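Local coordinates for ABC transporter substrate-binding protein (Bradyrhizobium japonicum, PDB 4I1D) that probably captures small solutes such as polyamines in the periplasm for an ABC transporter, and can hold D-malate, at residues A[20-25]-A[100-105]; A[7-10]-A[14-17]. All coordinates share one frame; numbering follows the deposited sequence.

Interaction 1. Residues A[20-25]-A[100-105]; sequences VAILDP and VSYEFY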
loop_
_atom_site.group_PDB
_atom_site.type_symbol
_atom_site.label_atom_id
_atom_site.label_comp_id
_atom_site.label_asym_id
_atom_site.label_seq_id
_atom_site.Cartn_x
_atom_site.Cartn_y
_atom_site.Cartn_z
ATOM N N VAL A 20 -41.061 11.947 -23.649
ATOM C CA VAL A 20 -42.045 12.234 -24.680
ATOM C C VAL A 20 -43.256 11.310 -24.572
ATOM O O VAL A 20 -44.400 11.761 -24.590
ATOM C CB VAL A 20 -41.446 12.081 -26.072
ATOM C CG1 VAL A 20 -42.522 12.287 -27.123
ATOM C CG2 VAL A 20 -40.321 13.079 -26.262
ATOM N N ALA A 21 -42.987 10.014 -24.441
ATOM C CA ALA A 21 -44.022 8.988 -24.464
ATOM C C ALA A 21 -44.785 8.859 -23.157
ATOM O O ALA A 21 -45.983 8.584 -23.163
ATOM C CB ALA A 21 -43.404 7.638 -24.814
ATOM N N ILE A 22 -44.090 9.027 -22.036
ATOM C CA ILE A 22 -44.658 8.639 -20.745
ATOM C C ILE A 22 -44.719 9.722 -19.668
ATOM O O ILE A 22 -45.788 9.976 -19.114
ATOM C CB ILE A 22 -43.953 7.399 -20.183
ATOM C CG1 ILE A 22 -44.227 6.199 -21.092
ATOM C CG2 ILE A 22 -44.422 7.128 -18.767
ATOM C CD1 ILE A 22 -43.567 4.944 -20.645
ATOM N N LEU A 23 -43.587 10.352 -19.364
ATOM C CA LEU A 23 -43.539 11.320 -18.273
ATOM C C LEU A 23 -44.425 12.549 -18.533
ATOM O O LEU A 23 -45.309 12.855 -17.738
ATOM C CB LEU A 23 -42.095 11.728 -17.972
ATOM C CG LEU A 23 -41.166 10.535 -17.736
ATOM C CD1 LEU A 23 -39.748 10.983 -17.372
ATOM C CD2 LEU A 23 -41.732 9.618 -16.671
ATOM N N ASP A 24 -44.203 13.242 -19.646
ATOM C CA ASP A 24 -45.000 14.435 -19.964
ATOM C C ASP A 24 -46.505 14.162 -20.025
ATOM O O ASP A 24 -47.290 14.886 -19.413
ATOM C CB ASP A 24 -44.543 15.095 -21.273
ATOM C CG ASP A 24 -43.323 15.976 -21.088
ATOM O OD1 ASP A 24 -42.904 16.177 -19.928
ATOM O OD2 ASP A 24 -42.792 16.484 -22.098
ATOM N N PRO A 25 -46.918 13.124 -20.770
ATOM C CA PRO A 25 -48.367 12.869 -20.818
ATOM C C PRO A 25 -48.925 12.494 -19.437
ATOM O O PRO A 25 -50.013 12.933 -19.084
ATOM C CB PRO A 25 -48.492 11.694 -21.802
ATOM C CG PRO A 25 -47.200 11.710 -22.603
ATOM C CD PRO A 25 -46.153 12.207 -21.638
ATOM N N VAL A 100 -43.329 -3.130 -11.183
ATOM C CA VAL A 100 -44.094 -3.417 -12.395
ATOM C C VAL A 100 -43.191 -3.266 -13.608
ATOM O O VAL A 100 -42.458 -2.282 -13.714
ATOM C CB VAL A 100 -45.301 -2.472 -12.573
ATOM C CG1 VAL A 100 -46.194 -2.962 -13.723
ATOM C CG2 VAL A 100 -46.103 -2.373 -11.288
ATOM N N SER A 101 -43.252 -4.234 -14.522
ATOM C CA SER A 101 -42.454 -4.188 -15.751
ATOM C C SER A 101 -42.720 -2.910 -16.540
ATOM O O SER A 101 -43.873 -2.515 -16.738
ATOM C CB SER A 101 -42.731 -5.413 -16.627
ATOM O OG SER A 101 -42.454 -6.603 -15.916
ATOM N N TYR A 102 -41.649 -2.278 -17.006
ATOM C CA TYR A 102 -41.754 -0.933 -17.576
ATOM C C TYR A 102 -41.413 -0.904 -19.069
ATOM O O TYR A 102 -42.098 -0.254 -19.849
ATOM C CB TYR A 102 -40.862 0.006 -16.775
ATOM C CG TYR A 102 -40.881 1.467 -17.175
ATOM C CD1 TYR A 102 -42.065 2.197 -17.196
ATOM C CD2 TYR A 102 -39.692 2.131 -17.469
ATOM C CE1 TYR A 102 -42.063 3.541 -17.537
ATOM C CE2 TYR A 102 -39.677 3.456 -17.814
ATOM C CZ TYR A 102 -40.862 4.163 -17.844
ATOM O OH TYR A 102 -40.831 5.493 -18.175
ATOM N N GLU A 103 -40.366 -1.631 -19.456
ATOM C CA GLU A 103 -39.975 -1.757 -20.855
ATOM C C GLU A 103 -39.038 -2.957 -21.049
ATOM O O GLU A 103 -38.320 -3.351 -20.125
ATOM C CB GLU A 103 -39.280 -0.476 -21.315
ATOM C CG GLU A 103 -38.097 -0.087 -20.442
ATOM C CD GLU A 103 -36.793 -0.798 -20.831
ATOM O OE1 GLU A 103 -35.892 -0.907 -19.974
ATOM O OE2 GLU A 103 -36.653 -1.234 -21.993
ATOM N N PHE A 104 -39.039 -3.531 -22.248
ATOM C CA PHE A 104 -38.161 -4.653 -22.551
ATOM C C PHE A 104 -37.060 -4.244 -23.518
ATOM O O PHE A 104 -37.318 -3.516 -24.482
ATOM C CB PHE A 104 -38.952 -5.800 -23.154
ATOM C CG PHE A 104 -39.830 -6.504 -22.178
ATOM C CD1 PHE A 104 -41.126 -6.072 -21.965
ATOM C CD2 PHE A 104 -39.364 -7.610 -21.477
ATOM C CE1 PHE A 104 -41.949 -6.729 -21.068
ATOM C CE2 PHE A 104 -40.174 -8.267 -20.573
ATOM C CZ PHE A 104 -41.473 -7.823 -20.363
ATOM N N TYR A 105 -35.838 -4.707 -23.242
ATOM C CA TYR A 105 -34.699 -4.531 -24.139
ATOM C C TYR A 105 -33.958 -5.842 -24.293
ATOM O O TYR A 105 -34.146 -6.756 -23.493
ATOM C CB TYR A 105 -33.740 -3.471 -23.603
ATOM C CG TYR A 105 -33.137 -3.765 -22.241
ATOM C CD1 TYR A 105 -31.824 -4.202 -22.113
ATOM C CD2 TYR A 105 -33.871 -3.581 -21.085
ATOM C CE1 TYR A 105 -31.261 -4.443 -20.856
ATOM C CE2 TYR A 105 -33.323 -3.827 -19.834
ATOM C CZ TYR A 105 -32.021 -4.251 -19.724
ATOM O OH TYR A 105 -31.499 -4.481 -18.470
#

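Interaction 2. Residues A[7-10]-A[14-17]; sequences FVSQ and YQAA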
loop_
_atom_site.group_PDB
_atom_site.type_symbol
_atom_site.label_atom_id
_atom_site.label_comp_id
_atom_site.label_asym_id
_atom_site.label_seq_id
_atom_site.Cartn_x
_atom_site.Cartn_y
_atom_site.Cartn_z
ATOM N N PHE A 7 -38.503 11.263 -10.465
ATOM C CA PHE A 7 -38.405 10.022 -11.219
ATOM C C PHE A 7 -36.961 9.842 -11.699
ATOM O O PHE A 7 -36.377 10.762 -12.267
ATOM C CB PHE A 7 -39.347 10.100 -12.418
ATOM C CG PHE A 7 -39.225 8.944 -13.359
ATOM C CD1 PHE A 7 -39.974 7.792 -13.162
ATOM C CD2 PHE A 7 -38.362 9.002 -14.440
ATOM C CE1 PHE A 7 -39.867 6.723 -14.031
ATOM C CE2 PHE A 7 -38.242 7.932 -15.316
ATOM C CZ PHE A 7 -38.994 6.788 -15.110
ATOM N N VAL A 8 -36.391 8.660 -11.488
ATOM C CA VAL A 8 -34.989 8.431 -11.822
ATOM C C VAL A 8 -34.811 7.277 -12.815
ATOM O O VAL A 8 -35.301 6.176 -12.584
ATOM C CB VAL A 8 -34.179 8.113 -10.548
ATOM C CG1 VAL A 8 -32.712 7.919 -10.883
ATOM C CG2 VAL A 8 -34.376 9.219 -9.510
ATOM N N SER A 9 -34.096 7.530 -13.908
ATOM C CA SER A 9 -33.793 6.492 -14.892
ATOM C C SER A 9 -32.338 6.623 -15.362
ATOM O O SER A 9 -31.504 7.173 -14.643
ATOM C CB SER A 9 -34.781 6.549 -16.072
ATOM O OG SER A 9 -34.583 5.470 -16.977
ATOM N N GLN A 10 -32.032 6.129 -16.563
ATOM C CA GLN A 10 -30.638 6.014 -17.001
ATOM C C GLN A 10 -30.177 7.106 -17.968
ATOM O O GLN A 10 -29.054 7.055 -18.474
ATOM C CB GLN A 10 -30.363 4.629 -17.604
ATOM C CG GLN A 10 -29.891 3.584 -16.606
ATOM C CD GLN A 10 -30.875 2.437 -16.447
ATOM O OE1 GLN A 10 -32.042 2.648 -16.105
ATOM N NE2 GLN A 10 -30.410 1.214 -16.698
ATOM N N TYR A 14 -32.736 7.041 -24.187
ATOM C CA TYR A 14 -33.750 6.270 -23.470
ATOM C C TYR A 14 -34.640 7.146 -22.582
ATOM O O TYR A 14 -35.861 7.095 -22.695
ATOM C CB TYR A 14 -33.090 5.149 -22.661
ATOM C CG TYR A 14 -34.010 4.388 -21.725
ATOM C CD1 TYR A 14 -35.250 3.921 -22.146
ATOM C CD2 TYR A 14 -33.616 4.113 -20.422
ATOM C CE1 TYR A 14 -36.074 3.217 -21.282
ATOM C CE2 TYR A 14 -34.420 3.411 -19.563
ATOM C CZ TYR A 14 -35.650 2.965 -19.984
ATOM O OH TYR A 14 -36.454 2.274 -19.092
ATOM N N GLN A 15 -34.047 7.955 -21.707
ATOM C CA GLN A 15 -34.864 8.795 -20.822
ATOM C C GLN A 15 -35.583 9.902 -21.596
ATOM O O GLN A 15 -36.669 10.334 -21.210
ATOM C CB GLN A 15 -34.033 9.384 -19.675
ATOM C CG GLN A 15 -34.863 10.042 -18.571
ATOM C CD GLN A 15 -34.148 10.061 -17.212
ATOM O OE1 GLN A 15 -33.250 9.260 -16.955
ATOM N NE2 GLN A 15 -34.558 10.975 -16.341
ATOM N N ALA A 16 -34.981 10.381 -22.682
ATOM C CA ALA A 16 -35.656 11.409 -23.475
ATOM C C ALA A 16 -36.925 10.814 -24.104
ATOM O O ALA A 16 -37.959 11.475 -24.206
ATOM C CB ALA A 16 -34.736 11.966 -24.547
ATOM N N ALA A 17 -36.834 9.556 -24.516
ATOM C CA ALA A 17 -37.963 8.876 -25.146
ATOM C C ALA A 17 -39.077 8.647 -24.134
ATOM O O ALA A 17 -40.254 8.764 -24.467
ATOM C CB ALA A 17 -37.515 7.557 -25.751
#

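Interaction 1. Residues A[20-25]-A[100-105]
Y102 on strand 100-112 sends its ring to helix 12-30, with CG anti to the backbone N (chi1 -177°), and I22 on that helix reaches back from the opposite direction with CG1 anti to its carbonyl carbon and CD1 at the end of an extended chain (chi2 179°). The two ends meet where the backbones are still far apart, with the CA atoms of I22 and Y102 10.5 Å from each other. Methyl CD1 of I22 does most of the touching: it lies 3.7 Å from Y102 CE1 and 3.7 Å from Y102 OH, approaching the ring obliquely. The second branch, I22 CG2, stands 4.0 Å from Y102 OH. L23 adds a looser flank, its CD2 4.5 Å from Y102 OH. The hydroxyl is hydrogen-bonded to Q18 OE1, one turn earlier on the same helix. At the root of the ring, Y102 and E103 both face T231 in a classic beta bulge. This is helix-on-sheet packing within a periplasmic binding protein fold. The buried tyrosine has two kinds of hold on one helix: apolar branches of I22 pack against the phenol end, while Q18 satisfies its hydroxyl among hydrocarbon neighbours.

Interaction 2. Residues A[7-10]-A[14-17]
S9, Q10, Y14 and Q15 meet in a buried, largely polar contact at the strand-to-helix junction of a beta-alpha-beta unit, where strand 4-9 gives way to helix 12-30 before the chain returns in strand 33-38. The Q15 side chain, extended beyond CG, reaches from the helix back to the strand end. Its amide oxygen OE1 lies 3.2 Å from S9 CB and 3.2 Å from S9 C, so it packs against both the side chain and backbone of the serine. Q10 N is also near, 3.4 Å from Q15 OE1, but the angle is poor for a hydrogen bond; G11 N and S38 OG bond to this oxygen instead. At the other end of the amide, NE2 is bonded to Q36 OE1 and D37 O, which fixes the rotation of the group and ties the helix to the returning strand. With chi1 at -174°, the S9 hydroxyl lies against the Y14 ring, which it approaches obliquely. D61 OD2 is a common partner of S9 OG and Y14 OH, and Q18 NE2 also bonds to the serine oxygen. Q10 OE1 stands at the edge of the Y14 ring, near its plane, 4.3 Å from CE2. Closer on that ring is the serine hydroxyl, with S9 OG 3.3 Å from Y14 CE2.

The centres of interactions 1 and 2 are about 9 Å apart, on the same side of the chain's centre. Interaction 2 closes first along the chain, at the start of helix 12-30; interaction 1 opens a turn or so later on that helix and reaches forward to strand 100-112. Both reach the same mixed sheet, and they touch: E103 CG lies 3.2 Å from Y14 OH, and L23 CD1 lies 3.8 Å from F7 CD2. The Y102 side chain is about 14 Å from the bound D-malate, and the Y14 side chain about 8 Å from that of malate-binding R208. Helix 12-30 is thus held both to its own preceding strand and to one much later in sequence.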